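Local coordinates for RimK domain protein ATP-grasp (Sphaerobacter thermophilus, PDB 5I47) that probably binds ATP and a metal ion and may act as a RimK-type ligase that joins a glutamate to an acceptor at the expense of ATP, at residues P107-C112 with A166-Q171; I125-V130 with A143-Q148; S180-V185 with A252-F257. One frame throughout, in Å; residues are numbered along the deposited sequence.

Contact 1: P107-C112 with A166-Q171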
ATOM      1  N   PRO B 107       0.452 -20.655  -6.039  1.00 28.28           N
ATOM      2  CA  PRO B 107       1.587 -20.977  -6.909  1.00 29.38           C
ATOM      3  C   PRO B 107       2.906 -20.568  -6.279  1.00 35.55           C
ATOM      4  O   PRO B 107       2.979 -19.675  -5.432  1.00 36.68           O
ATOM      5  CB  PRO B 107       1.311 -20.169  -8.180  1.00 24.51           C
ATOM      6  CG  PRO B 107      -0.132 -19.875  -8.144  1.00 24.22           C
ATOM      7  CD  PRO B 107      -0.480 -19.724  -6.697  1.00 27.42           C
ATOM      8  N   GLU B 108       3.962 -21.258  -6.701  1.00 37.19           N
ATOM      9  CA  GLU B 108       5.303 -20.914  -6.256  1.00 32.35           C
ATOM     10  C   GLU B 108       5.599 -19.464  -6.616  1.00 24.24           C
ATOM     11  O   GLU B 108       5.410 -19.047  -7.759  1.00 22.56           O
ATOM     12  CB  GLU B 108       6.326 -21.854  -6.896  1.00 40.54           C
ATOM     13  CG  GLU B 108       7.707 -21.794  -6.268  1.00 52.14           C
ATOM     14  CD  GLU B 108       7.734 -22.356  -4.860  1.00 58.42           C
ATOM     15  OE1 GLU B 108       6.840 -23.157  -4.516  1.00 60.83           O
ATOM     16  OE2 GLU B 108       8.651 -21.994  -4.094  1.00 59.64           O
ATOM     17  N   THR B 109       6.044 -18.689  -5.629  1.00 26.23           N
ATOM     18  CA  THR B 109       6.187 -17.250  -5.798  1.00 25.78           C
ATOM     19  C   THR B 109       7.494 -16.783  -5.178  1.00 22.80           C
ATOM     20  O   THR B 109       7.955 -17.334  -4.178  1.00 26.65           O
ATOM     21  CB  THR B 109       5.004 -16.500  -5.167  1.00 26.14           C
ATOM     22  OG1 THR B 109       3.780 -17.000  -5.721  1.00 28.31           O
ATOM     23  CG2 THR B 109       5.094 -15.003  -5.438  1.00 23.84           C
ATOM     24  N   ARG B 110       8.097 -15.771  -5.801  1.00 24.54           N
ATOM     25  CA  ARG B 110       9.241 -15.066  -5.245  1.00 29.17           C
ATOM     26  C   ARG B 110       8.964 -13.570  -5.253  1.00 29.59           C
ATOM     27  O   ARG B 110       8.403 -13.036  -6.215  1.00 30.91           O
ATOM     28  CB  ARG B 110      10.525 -15.355  -6.032  1.00 34.71           C
ATOM     29  CG  ARG B 110      11.004 -16.787  -5.943  1.00 37.17           C
ATOM     30  CD  ARG B 110      11.282 -17.189  -4.505  1.00 39.88           C
ATOM     31  NE  ARG B 110      11.608 -18.610  -4.400  1.00 42.63           N
ATOM     32  CZ  ARG B 110      10.705 -19.587  -4.405  1.00 43.61           C
ATOM     33  NH1 ARG B 110       9.413 -19.305  -4.511  1.00 42.73           N
ATOM     34  NH2 ARG B 110      11.094 -20.850  -4.309  1.00 48.10           N
ATOM     35  N   VAL B 111       9.368 -12.897  -4.182  1.00 27.59           N
ATOM     36  CA  VAL B 111       9.262 -11.448  -4.074  1.00 26.95           C
ATOM     37  C   VAL B 111      10.610 -10.872  -4.482  1.00 25.02           C
ATOM     38  O   VAL B 111      11.617 -11.073  -3.793  1.00 24.55           O
ATOM     39  CB  VAL B 111       8.867 -11.011  -2.657  1.00 27.30           C
ATOM     40  CG1 VAL B 111       8.400  -9.564  -2.662  1.00 25.95           C
ATOM     41  CG2 VAL B 111       7.787 -11.932  -2.099  1.00 23.18           C
ATOM     42  N   CYS B 112      10.635 -10.164  -5.606  1.00 24.68           N
ATOM     43  CA  CYS B 112      11.868  -9.671  -6.206  1.00 30.91           C
ATOM     44  C   CYS B 112      11.874  -8.151  -6.206  1.00 30.98           C
ATOM     45  O   CYS B 112      10.952  -7.519  -6.737  1.00 27.31           O
ATOM     46  CB  CYS B 112      12.023 -10.202  -7.631  1.00 32.57           C
ATOM     47  SG  CYS B 112      11.930 -11.990  -7.699  1.00 31.23           S
ATOM     48  N   ALA B 166       9.695  -3.427  -7.238  1.00 45.38           N
ATOM     49  CA  ALA B 166       9.359  -4.726  -6.665  1.00 31.03           C
ATOM     50  C   ALA B 166       8.194  -5.377  -7.404  1.00 30.29           C
ATOM     51  O   ALA B 166       7.132  -4.768  -7.569  1.00 31.35           O
ATOM     52  CB  ALA B 166       9.018  -4.574  -5.185  1.00 25.70           C
ATOM     53  N   VAL B 167       8.393  -6.620  -7.853  1.00 27.55           N
ATOM     54  CA  VAL B 167       7.339  -7.418  -8.470  1.00 28.12           C
ATOM     55  C   VAL B 167       7.379  -8.824  -7.886  1.00 28.11           C
ATOM     56  O   VAL B 167       8.349  -9.234  -7.248  1.00 28.15           O
ATOM     57  CB  VAL B 167       7.454  -7.492 -10.012  1.00 33.96           C
ATOM     58  CG1 VAL B 167       7.743  -6.124 -10.619  1.00 37.10           C
ATOM     59  CG2 VAL B 167       8.499  -8.514 -10.424  1.00 32.45           C
ATOM     60  N   LEU B 168       6.298  -9.564  -8.127  1.00 34.65           N
ATOM     61  CA  LEU B 168       6.201 -10.979  -7.792  1.00 31.22           C
ATOM     62  C   LEU B 168       6.494 -11.806  -9.037  1.00 31.94           C
ATOM     63  O   LEU B 168       5.878 -11.593 -10.088  1.00 31.33           O
ATOM     64  CB  LEU B 168       4.809 -11.330  -7.263  1.00 28.40           C
ATOM     65  CG  LEU B 168       4.298 -10.680  -5.975  1.00 27.04           C
ATOM     66  CD1 LEU B 168       2.865 -11.107  -5.720  1.00 26.03           C
ATOM     67  CD2 LEU B 168       5.181 -11.044  -4.795  1.00 25.20           C
ATOM     68  N   VAL B 169       7.432 -12.738  -8.921  1.00 31.00           N
ATOM     69  CA  VAL B 169       7.710 -13.713  -9.968  1.00 32.68           C
ATOM     70  C   VAL B 169       7.016 -15.004  -9.555  1.00 36.15           C
ATOM     71  O   VAL B 169       7.455 -15.686  -8.622  1.00 37.39           O
ATOM     72  CB  VAL B 169       9.217 -13.915 -10.176  1.00 31.97           C
ATOM     73  CG1 VAL B 169       9.468 -14.974 -11.234  1.00 31.36           C
ATOM     74  CG2 VAL B 169       9.874 -12.602 -10.579  1.00 32.00           C
ATOM     75  N   GLN B 170       5.917 -15.331 -10.231  1.00 34.65           N
ATOM     76  CA  GLN B 170       5.043 -16.423  -9.824  1.00 38.24           C
ATOM     77  C   GLN B 170       4.973 -17.471 -10.922  1.00 42.14           C
ATOM     78  O   GLN B 170       4.823 -17.133 -12.101  1.00 40.93           O
ATOM     79  CB  GLN B 170       3.637 -15.907  -9.498  1.00 34.90           C
ATOM     80  CG  GLN B 170       2.726 -16.948  -8.874  1.00 33.87           C
ATOM     81  CD  GLN B 170       1.381 -16.379  -8.469  1.00 32.95           C
ATOM     82  OE1 GLN B 170       0.557 -16.042  -9.318  1.00 32.19           O
ATOM     83  NE2 GLN B 170       1.157 -16.259  -7.164  1.00 34.43           N
ATOM     84  N   GLN B 171       5.076 -18.739 -10.529  1.00 46.14           N
ATOM     85  CA  GLN B 171       4.979 -19.828 -11.488  1.00 51.57           C
ATOM     86  C   GLN B 171       3.627 -19.803 -12.188  1.00 49.13           C
ATOM     87  O   GLN B 171       2.595 -19.508 -11.578  1.00 44.81           O
ATOM     88  CB  GLN B 171       5.190 -21.169 -10.786  1.00 55.07           C
ATOM     89  CG  GLN B 171       4.994 -22.383 -11.679  1.00 58.38           C
ATOM     90  CD  GLN B 171       5.538 -23.651 -11.054  1.00 63.01           C
ATOM     91  OE1 GLN B 171       4.820 -24.382 -10.369  1.00 60.30           O
ATOM     92  NE2 GLN B 171       6.819 -23.917 -11.283  1.00 68.99           N
TER
HETATM   93  O   HOH W   1       3.410 -23.505  -8.635  1.00 35.63           O
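Pro107 lies against the side chain of Gln170, its CB 3.6 Å from Gln170 CG, and its CG and CD continue the contact up to the glutamine amide. Glu108 meets the other strand mainly through its backbone, the carbonyl O accepting from Gln171 N at 2.8 Å. Its carboxylate leads away from that strand, and there OE2 alone receives both NH1 and NH2 of Arg110, whose NH2 also forms a salt bridge with Glu124. At Thr109 the hydroxyl is held twice: OG1 gives its hydrogen to Pro107 O and accepts one from Gln170 NE2 at 3.1 Å, lying almost in the plane of that amide. Lys132 binds Gln170 OE1, which leaves both the NE2 and the OE1 of the amide engaged.

The pairing is antiparallel and joins strand 109-112, outermost within this chain in a four-stranded sheet of the ATP-grasp domain, to its inner neighbour 167-171. Arg110 and Val169 exchange two backbone bonds. Val111 then packs alongside Leu168, CG2 to CD2 at 3.9 Å, on the face that helix 92-101 covers. On the reverse face, under helix 115-125, Cys112 SG, anti to its own carbonyl carbon (chi1 -55°), sits 3.6 Å from Val169 CG2. Val111 and Cys112 also pair with a strand of the second subunit, which carries the sheet across the interface.

Contact 2: I125-V130 with A143-Q148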
ATOM      1  N   ILE B 125      12.511 -20.843 -10.502  1.00 48.34           N
ATOM      2  CA  ILE B 125      11.168 -21.354 -10.760  1.00 49.05           C
ATOM      3  C   ILE B 125      11.111 -22.045 -12.117  1.00 55.44           C
ATOM      4  O   ILE B 125      10.488 -23.105 -12.266  1.00 62.91           O
ATOM      5  CB  ILE B 125      10.138 -20.215 -10.660  1.00 45.92           C
ATOM      6  CG1 ILE B 125      10.082 -19.664  -9.235  1.00 44.90           C
ATOM      7  CG2 ILE B 125       8.768 -20.686 -11.118  1.00 44.87           C
ATOM      8  CD1 ILE B 125       9.098 -18.530  -9.062  1.00 46.17           C
ATOM      9  N   GLY B 126      11.767 -21.467 -13.120  1.00 47.58           N
ATOM     10  CA  GLY B 126      11.727 -22.004 -14.465  1.00 43.85           C
ATOM     11  C   GLY B 126      10.522 -21.500 -15.228  1.00 44.59           C
ATOM     12  O   GLY B 126       9.458 -21.286 -14.641  1.00 48.26           O
ATOM     13  N   TYR B 127      10.670 -21.309 -16.537  1.00 46.69           N
ATOM     14  CA  TYR B 127       9.580 -20.821 -17.381  1.00 46.39           C
ATOM     15  C   TYR B 127       8.432 -21.828 -17.488  1.00 54.61           C
ATOM     16  O   TYR B 127       8.664 -23.035 -17.438  1.00 58.64           O
ATOM     17  CB  TYR B 127      10.105 -20.487 -18.773  1.00 40.93           C
ATOM     18  CG  TYR B 127      11.101 -19.357 -18.792  1.00 42.08           C
ATOM     19  CD1 TYR B 127      10.675 -18.035 -18.767  1.00 39.63           C
ATOM     20  CD2 TYR B 127      12.465 -19.609 -18.839  1.00 46.83           C
ATOM     21  CE1 TYR B 127      11.583 -16.994 -18.786  1.00 41.13           C
ATOM     22  CE2 TYR B 127      13.383 -18.574 -18.860  1.00 46.95           C
ATOM     23  CZ  TYR B 127      12.936 -17.269 -18.838  1.00 45.35           C
ATOM     24  OH  TYR B 127      13.843 -16.235 -18.852  1.00 47.07           O
ATOM     25  N   PRO B 128       7.186 -21.335 -17.643  1.00 54.88           N
ATOM     26  CA  PRO B 128       6.830 -19.914 -17.675  1.00 50.03           C
ATOM     27  C   PRO B 128       6.526 -19.354 -16.290  1.00 47.71           C
ATOM     28  O   PRO B 128       6.347 -20.118 -15.340  1.00 44.13           O
ATOM     29  CB  PRO B 128       5.579 -19.899 -18.553  1.00 47.08           C
ATOM     30  CG  PRO B 128       4.903 -21.188 -18.206  1.00 47.68           C
ATOM     31  CD  PRO B 128       6.014 -22.189 -17.915  1.00 51.96           C
ATOM     32  N   VAL B 129       6.484 -18.024 -16.185  1.00 48.28           N
ATOM     33  CA  VAL B 129       6.133 -17.320 -14.957  1.00 42.99           C
ATOM     34  C   VAL B 129       5.292 -16.104 -15.326  1.00 42.86           C
ATOM     35  O   VAL B 129       5.173 -15.732 -16.494  1.00 45.46           O
ATOM     36  CB  VAL B 129       7.375 -16.882 -14.149  1.00 39.93           C
ATOM     37  CG1 VAL B 129       8.187 -18.085 -13.705  1.00 39.42           C
ATOM     38  CG2 VAL B 129       8.231 -15.928 -14.967  1.00 37.93           C
ATOM     39  N   VAL B 130       4.705 -15.478 -14.309  1.00 42.22           N
ATOM     40  CA  VAL B 130       3.973 -14.227 -14.465  1.00 38.79           C
ATOM     41  C   VAL B 130       4.564 -13.191 -13.518  1.00 36.38           C
ATOM     42  O   VAL B 130       4.958 -13.516 -12.394  1.00 35.76           O
ATOM     43  CB  VAL B 130       2.461 -14.399 -14.206  1.00 38.58           C
ATOM     44  CG1 VAL B 130       1.815 -15.176 -15.331  1.00 40.06           C
ATOM     45  CG2 VAL B 130       2.222 -15.097 -12.880  1.00 38.34           C
ATOM     46  N   ALA B 143       1.710 -10.020 -16.335  1.00 41.30           N
ATOM     47  CA  ALA B 143       2.556 -10.154 -17.517  1.00 43.77           C
ATOM     48  C   ALA B 143       3.077 -11.583 -17.623  1.00 47.58           C
ATOM     49  O   ALA B 143       3.868 -12.022 -16.782  1.00 49.57           O
ATOM     50  CB  ALA B 143       3.711  -9.155 -17.460  1.00 40.76           C
ATOM     51  N   LEU B 144       2.655 -12.297 -18.665  1.00 47.38           N
ATOM     52  CA  LEU B 144       3.115 -13.662 -18.885  1.00 47.92           C
ATOM     53  C   LEU B 144       4.493 -13.661 -19.534  1.00 47.74           C
ATOM     54  O   LEU B 144       4.764 -12.881 -20.451  1.00 48.59           O
ATOM     55  CB  LEU B 144       2.118 -14.429 -19.755  1.00 50.71           C
ATOM     56  CG  LEU B 144       2.501 -15.853 -20.174  1.00 52.03           C
ATOM     57  CD1 LEU B 144       2.711 -16.752 -18.965  1.00 52.36           C
ATOM     58  CD2 LEU B 144       1.449 -16.441 -21.107  1.00 50.58           C
ATOM     59  N   VAL B 145       5.366 -14.540 -19.045  1.00 47.83           N
ATOM     60  CA  VAL B 145       6.764 -14.607 -19.468  1.00 49.23           C
ATOM     61  C   VAL B 145       7.050 -16.060 -19.827  1.00 52.78           C
ATOM     62  O   VAL B 145       7.227 -16.901 -18.938  1.00 53.42           O
ATOM     63  CB  VAL B 145       7.727 -14.108 -18.382  1.00 45.98           C
ATOM     64  CG1 VAL B 145       9.170 -14.261 -18.830  1.00 43.64           C
ATOM     65  CG2 VAL B 145       7.428 -12.664 -18.032  1.00 43.06           C
ATOM     66  N   GLU B 146       7.106 -16.363 -21.124  1.00 57.39           N
ATOM     67  CA  GLU B 146       7.347 -17.734 -21.558  1.00 58.33           C
ATOM     68  C   GLU B 146       8.827 -18.061 -21.697  1.00 55.83           C
ATOM     69  O   GLU B 146       9.213 -19.223 -21.526  1.00 54.79           O
ATOM     70  CB  GLU B 146       6.648 -18.005 -22.893  1.00 65.37           C
ATOM     71  CG  GLU B 146       5.264 -17.396 -23.028  1.00 73.17           C
ATOM     72  CD  GLU B 146       5.298 -16.017 -23.660  1.00 79.25           C
ATOM     73  OE1 GLU B 146       6.259 -15.262 -23.396  1.00 78.76           O
ATOM     74  OE2 GLU B 146       4.369 -15.692 -24.431  1.00 82.19           O
ATOM     75  N   ASP B 147       9.663 -17.071 -22.000  1.00 50.96           N
ATOM     76  CA  ASP B 147      11.081 -17.307 -22.235  1.00 54.61           C
ATOM     77  C   ASP B 147      11.850 -16.027 -21.929  1.00 59.68           C
ATOM     78  O   ASP B 147      11.266 -14.993 -21.589  1.00 60.43           O
ATOM     79  CB  ASP B 147      11.321 -17.775 -23.669  1.00 49.79           C
ATOM     80  CG  ASP B 147      10.713 -16.838 -24.682  1.00 47.82           C
ATOM     81  OD1 ASP B 147      11.310 -15.776 -24.941  1.00 46.53           O
ATOM     82  OD2 ASP B 147       9.627 -17.150 -25.213  1.00 51.55           O
ATOM     83  N   GLN B 148      13.178 -16.099 -22.073  1.00 61.48           N
ATOM     84  CA  GLN B 148      14.027 -14.972 -21.694  1.00 61.34           C
ATOM     85  C   GLN B 148      13.757 -13.739 -22.548  1.00 60.35           C
ATOM     86  O   GLN B 148      13.847 -12.613 -22.048  1.00 62.46           O
ATOM     87  CB  GLN B 148      15.503 -15.361 -21.781  1.00 64.14           C
ATOM     88  CG  GLN B 148      16.447 -14.256 -21.314  1.00 66.86           C
ATOM     89  CD  GLN B 148      17.907 -14.663 -21.365  1.00 66.56           C
ATOM     90  OE1 GLN B 148      18.338 -15.562 -20.643  1.00 69.25           O
ATOM     91  NE2 GLN B 148      18.676 -14.000 -22.224  1.00 61.98           N
TER
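Tyr127 lays its ring against the chain that runs from Val145 to Gln148, just where the beta hairpin of strands 129-133 and 143-145 gives way to helix 148-160. Its CG stands anti to the carbonyl carbon, beside the backbone N (chi1 -64°), and from there one ring face receives Asp147 CA in a CH-pi contact, 3.7 Å from the ring centroid and 20° off the normal. Val145 O lies at the ring edge, near its plane and 3.6 Å from Tyr127 CD1, while Val145 CG1 touches Tyr127 CE1. At the far end of the ring, Tyr127 OH comes 3.1 Å from Gln148 CA. An alanine here would probably leave Asp147 CA without its aromatic cover and open a gap beside Val145 CG1.

The hairpin proper begins one residue beyond Pro128, which follows a cis peptide bond. Val129 and Val145 form an antiparallel hydrogen-bonded pair, with Val129 N to Val145 O at 3.1 Å and the shorter return bond from Val145 N to Val129 O at 2.8 Å. Their side chains stand next to each other on the face packed by helices 115-125 and 148-160: Ile122 packs on Val129, and Ala151 and Ile154 on Val145. The other face carries Val130 and Leu144, which meet at an oblique crossing and share Phe172 as a neighbour.

Further out, two helix ends flank the tyrosine. Gly126, with positive phi (86°), turns the chain out of helix 115-125 just before it. Asp147, whose CA faces the ring, is the N-cap of helix 148-160, its OD1 accepting a hydrogen bond from Ala150 N.

Contact 3: S180-V185 with A252-F257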
ATOM      1  N   SER B 180     -10.175 -22.967 -15.495  1.00 74.53           N
ATOM      2  CA  SER B 180     -10.098 -21.574 -15.058  1.00 70.27           C
ATOM      3  C   SER B 180     -11.346 -21.276 -14.234  1.00 66.89           C
ATOM      4  O   SER B 180     -12.301 -20.643 -14.686  1.00 66.75           O
ATOM      5  CB  SER B 180      -9.967 -20.636 -16.252  1.00 71.34           C
ATOM      6  OG  SER B 180      -8.839 -20.967 -17.043  1.00 74.53           O
ATOM      7  N   VAL B 181     -11.325 -21.749 -12.999  1.00 63.33           N
ATOM      8  CA  VAL B 181     -12.474 -21.697 -12.104  1.00 57.93           C
ATOM      9  C   VAL B 181     -12.504 -20.356 -11.381  1.00 51.67           C
ATOM     10  O   VAL B 181     -11.467 -19.754 -11.085  1.00 52.01           O
ATOM     11  CB  VAL B 181     -12.428 -22.884 -11.117  1.00 59.62           C
ATOM     12  CG1 VAL B 181     -13.494 -22.749 -10.044  1.00 61.56           C
ATOM     13  CG2 VAL B 181     -12.595 -24.193 -11.872  1.00 59.96           C
ATOM     14  N   ARG B 182     -13.718 -19.880 -11.106  1.00 46.24           N
ATOM     15  CA  ARG B 182     -13.951 -18.628 -10.394  1.00 44.85           C
ATOM     16  C   ARG B 182     -14.980 -18.888  -9.301  1.00 46.44           C
ATOM     17  O   ARG B 182     -16.148 -19.163  -9.601  1.00 48.03           O
ATOM     18  CB  ARG B 182     -14.433 -17.545 -11.357  1.00 44.53           C
ATOM     19  CG  ARG B 182     -14.845 -16.251 -10.700  1.00 45.69           C
ATOM     20  CD  ARG B 182     -15.970 -15.606 -11.492  1.00 47.75           C
ATOM     21  NE  ARG B 182     -16.048 -14.170 -11.263  1.00 47.19           N
ATOM     22  CZ  ARG B 182     -17.100 -13.424 -11.575  1.00 44.46           C
ATOM     23  NH1 ARG B 182     -18.170 -13.983 -12.120  1.00 40.72           N
ATOM     24  NH2 ARG B 182     -17.085 -12.122 -11.331  1.00 48.21           N
ATOM     25  N   LEU B 183     -14.549 -18.810  -8.040  1.00 39.03           N
ATOM     26  CA  LEU B 183     -15.425 -19.039  -6.891  1.00 32.21           C
ATOM     27  C   LEU B 183     -16.058 -17.713  -6.489  1.00 35.22           C
ATOM     28  O   LEU B 183     -15.360 -16.799  -6.035  1.00 37.29           O
ATOM     29  CB  LEU B 183     -14.646 -19.635  -5.722  1.00 28.00           C
ATOM     30  CG  LEU B 183     -13.791 -20.881  -5.950  1.00 29.85           C
ATOM     31  CD1 LEU B 183     -13.024 -21.226  -4.681  1.00 27.82           C
ATOM     32  CD2 LEU B 183     -14.649 -22.053  -6.391  1.00 32.74           C
ATOM     33  N   VAL B 184     -17.376 -17.610  -6.636  1.00 30.70           N
ATOM     34  CA  VAL B 184     -18.097 -16.372  -6.354  1.00 30.13           C
ATOM     35  C   VAL B 184     -18.610 -16.413  -4.921  1.00 30.88           C
ATOM     36  O   VAL B 184     -19.458 -17.244  -4.579  1.00 31.13           O
ATOM     37  CB  VAL B 184     -19.254 -16.160  -7.342  1.00 30.90           C
ATOM     38  CG1 VAL B 184     -20.084 -14.950  -6.932  1.00 29.29           C
ATOM     39  CG2 VAL B 184     -18.724 -15.993  -8.755  1.00 28.86           C
ATOM     40  N   VAL B 185     -18.104 -15.511  -4.085  1.00 29.96           N
ATOM     41  CA  VAL B 185     -18.559 -15.361  -2.708  1.00 27.77           C
ATOM     42  C   VAL B 185     -19.390 -14.089  -2.640  1.00 30.85           C
ATOM     43  O   VAL B 185     -18.867 -12.981  -2.822  1.00 31.66           O
ATOM     44  CB  VAL B 185     -17.386 -15.318  -1.723  1.00 27.80           C
ATOM     45  CG1 VAL B 185     -17.894 -15.188  -0.294  1.00 27.49           C
ATOM     46  CG2 VAL B 185     -16.525 -16.562  -1.886  1.00 30.23           C
ATOM     47  N   ALA B 252     -10.399 -11.046  -6.243  1.00 33.27           N
ATOM     48  CA  ALA B 252     -10.786  -9.724  -6.716  1.00 34.96           C
ATOM     49  C   ALA B 252     -12.170  -9.381  -6.188  1.00 34.45           C
ATOM     50  O   ALA B 252     -12.892 -10.237  -5.676  1.00 34.98           O
ATOM     51  CB  ALA B 252     -10.774  -9.645  -8.248  1.00 38.37           C
ATOM     52  N   ASN B 253     -12.539  -8.111  -6.327  1.00 36.25           N
ATOM     53  CA  ASN B 253     -13.869  -7.671  -5.929  1.00 34.30           C
ATOM     54  C   ASN B 253     -14.918  -8.253  -6.869  1.00 33.89           C
ATOM     55  O   ASN B 253     -14.682  -8.424  -8.068  1.00 37.39           O
ATOM     56  CB  ASN B 253     -13.953  -6.142  -5.931  1.00 32.33           C
ATOM     57  CG  ASN B 253     -15.187  -5.626  -5.214  1.00 30.40           C
ATOM     58  OD1 ASN B 253     -15.751  -6.307  -4.362  1.00 30.56           O
ATOM     59  ND2 ASN B 253     -15.608  -4.417  -5.554  1.00 29.38           N
ATOM     60  N   LEU B 254     -16.089  -8.569  -6.311  1.00 29.54           N
ATOM     61  CA  LEU B 254     -17.184  -9.133  -7.103  1.00 31.41           C
ATOM     62  C   LEU B 254     -17.812  -8.013  -7.927  1.00 38.14           C
ATOM     63  O   LEU B 254     -18.817  -7.400  -7.555  1.00 41.59           O
ATOM     64  CB  LEU B 254     -18.213  -9.815  -6.210  1.00 25.22           C
ATOM     65  CG  LEU B 254     -19.309 -10.564  -6.968  1.00 26.52           C
ATOM     66  CD1 LEU B 254     -18.703 -11.667  -7.821  1.00 25.96           C
ATOM     67  CD2 LEU B 254     -20.347 -11.130  -6.011  1.00 28.36           C
ATOM     68  N   VAL B 255     -17.193  -7.740  -9.073  1.00 37.60           N
ATOM     69  CA  VAL B 255     -17.671  -6.697  -9.974  1.00 36.48           C
ATOM     70  C   VAL B 255     -18.662  -7.254 -10.985  1.00 41.77           C
ATOM     71  O   VAL B 255     -19.716  -6.660 -11.229  1.00 38.64           O
ATOM     72  CB  VAL B 255     -16.477  -6.015 -10.674  1.00 32.04           C
ATOM     73  CG1 VAL B 255     -16.968  -5.025 -11.711  1.00 30.62           C
ATOM     74  CG2 VAL B 255     -15.589  -5.316  -9.654  1.00 28.08           C
ATOM     75  N   ASP B 256     -18.346  -8.403 -11.580  1.00 51.45           N
ATOM     76  CA  ASP B 256     -19.199  -9.039 -12.578  1.00 56.49           C
ATOM     77  C   ASP B 256     -19.897 -10.236 -11.942  1.00 56.04           C
ATOM     78  O   ASP B 256     -19.275 -11.281 -11.727  1.00 55.96           O
ATOM     79  CB  ASP B 256     -18.386  -9.484 -13.793  1.00 63.67           C
ATOM     80  CG  ASP B 256     -17.330  -8.477 -14.192  1.00 74.66           C
ATOM     81  OD1 ASP B 256     -17.644  -7.268 -14.243  1.00 78.39           O
ATOM     82  OD2 ASP B 256     -16.181  -8.898 -14.449  1.00 78.41           O
ATOM     83  N   PHE B 257     -21.185 -10.088 -11.638  1.00 54.85           N
ATOM     84  CA  PHE B 257     -22.035 -11.232 -11.332  1.00 53.08           C
ATOM     85  C   PHE B 257     -23.217 -11.295 -12.293  1.00 58.59           C
ATOM     86  O   PHE B 257     -24.300 -11.768 -11.942  1.00 61.45           O
ATOM     87  CB  PHE B 257     -22.496 -11.220  -9.873  1.00 43.42           C
ATOM     88  CG  PHE B 257     -23.211  -9.965  -9.450  1.00 40.47           C
ATOM     89  CD1 PHE B 257     -24.590  -9.871  -9.540  1.00 42.75           C
ATOM     90  CD2 PHE B 257     -22.507  -8.901  -8.911  1.00 37.47           C
ATOM     91  CE1 PHE B 257     -25.251  -8.729  -9.127  1.00 42.54           C
ATOM     92  CE2 PHE B 257     -23.161  -7.754  -8.500  1.00 35.55           C
ATOM     93  CZ  PHE B 257     -24.534  -7.669  -8.606  1.00 40.29           C
TER
HETATM   94  O   HOH W   2     -15.079 -10.146 -10.838  1.00 35.70           O
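Asp256 O is approached by both terminal nitrogens of Arg182 and lies near the guanidinium plane, at its edge. The 2.4 Å modelled from Arg182 NH2 to Asp256 O is too short to be taken literally, and the bond from Arg182 NH1 to the same oxygen is weak (2.9 Å, 125° at the hydrogen). The contact belongs to the five-stranded antiparallel sheet of the ATP-grasp domain. It runs from the middle strand, 180-187, past strand 235-241, to the turn that leaves strand 246-253, outermost within this chain.

The arginine has further partners: NH1 forms a salt bridge with Glu194 on the adjoining strand, and Tyr209 makes a cation-pi contact with the group. A water accepts from Arg182 NH2 at 2.9 Å and donates to Asn253 O, linking the guanidinium to the start of the turn. Asp256 OD2, 4.6 Å from Arg182 NH2 and well out of the guanidinium plane, could add no more than a general attraction of charge.

Leu254 is the centre of an inverse gamma turn, and Arg58 binds the carbonyl oxygens of both Leu254 and Val255. The leucine CB projects from the backbone toward strand 180-187, with CG anti to the backbone N (chi1 -174°), and Val267 and Ile271 of helix 267-275 also touch the side chain. It crosses Val184 at about a right angle, with Val184 CG1 3.7 Å from Leu254 CD1 and 3.9 Å from Leu254 CD2.

Followed from the N terminus, the chain first builds the parallel sheet of strands 6-10, 31-35, 54-57 and 79-80, then reaches 107-112, whose loop is closed by contact 1 when 166-171 returns beside it. Contact 2 is nested inside that loop: 125-130 and 143-148 form a short hairpin before the chain comes back. The two touch, because strand 167-171 lies between 109-112 and 129-133, and Gln170 O probably accepts a hydrogen bond from Val130 N. Contact 3 opens only after contact 1 has closed, about 23 Å away between centres. Its own loop, from 180-185 round to 252-257, ties the five-stranded antiparallel sheet to the turn leading into the C-terminal helices.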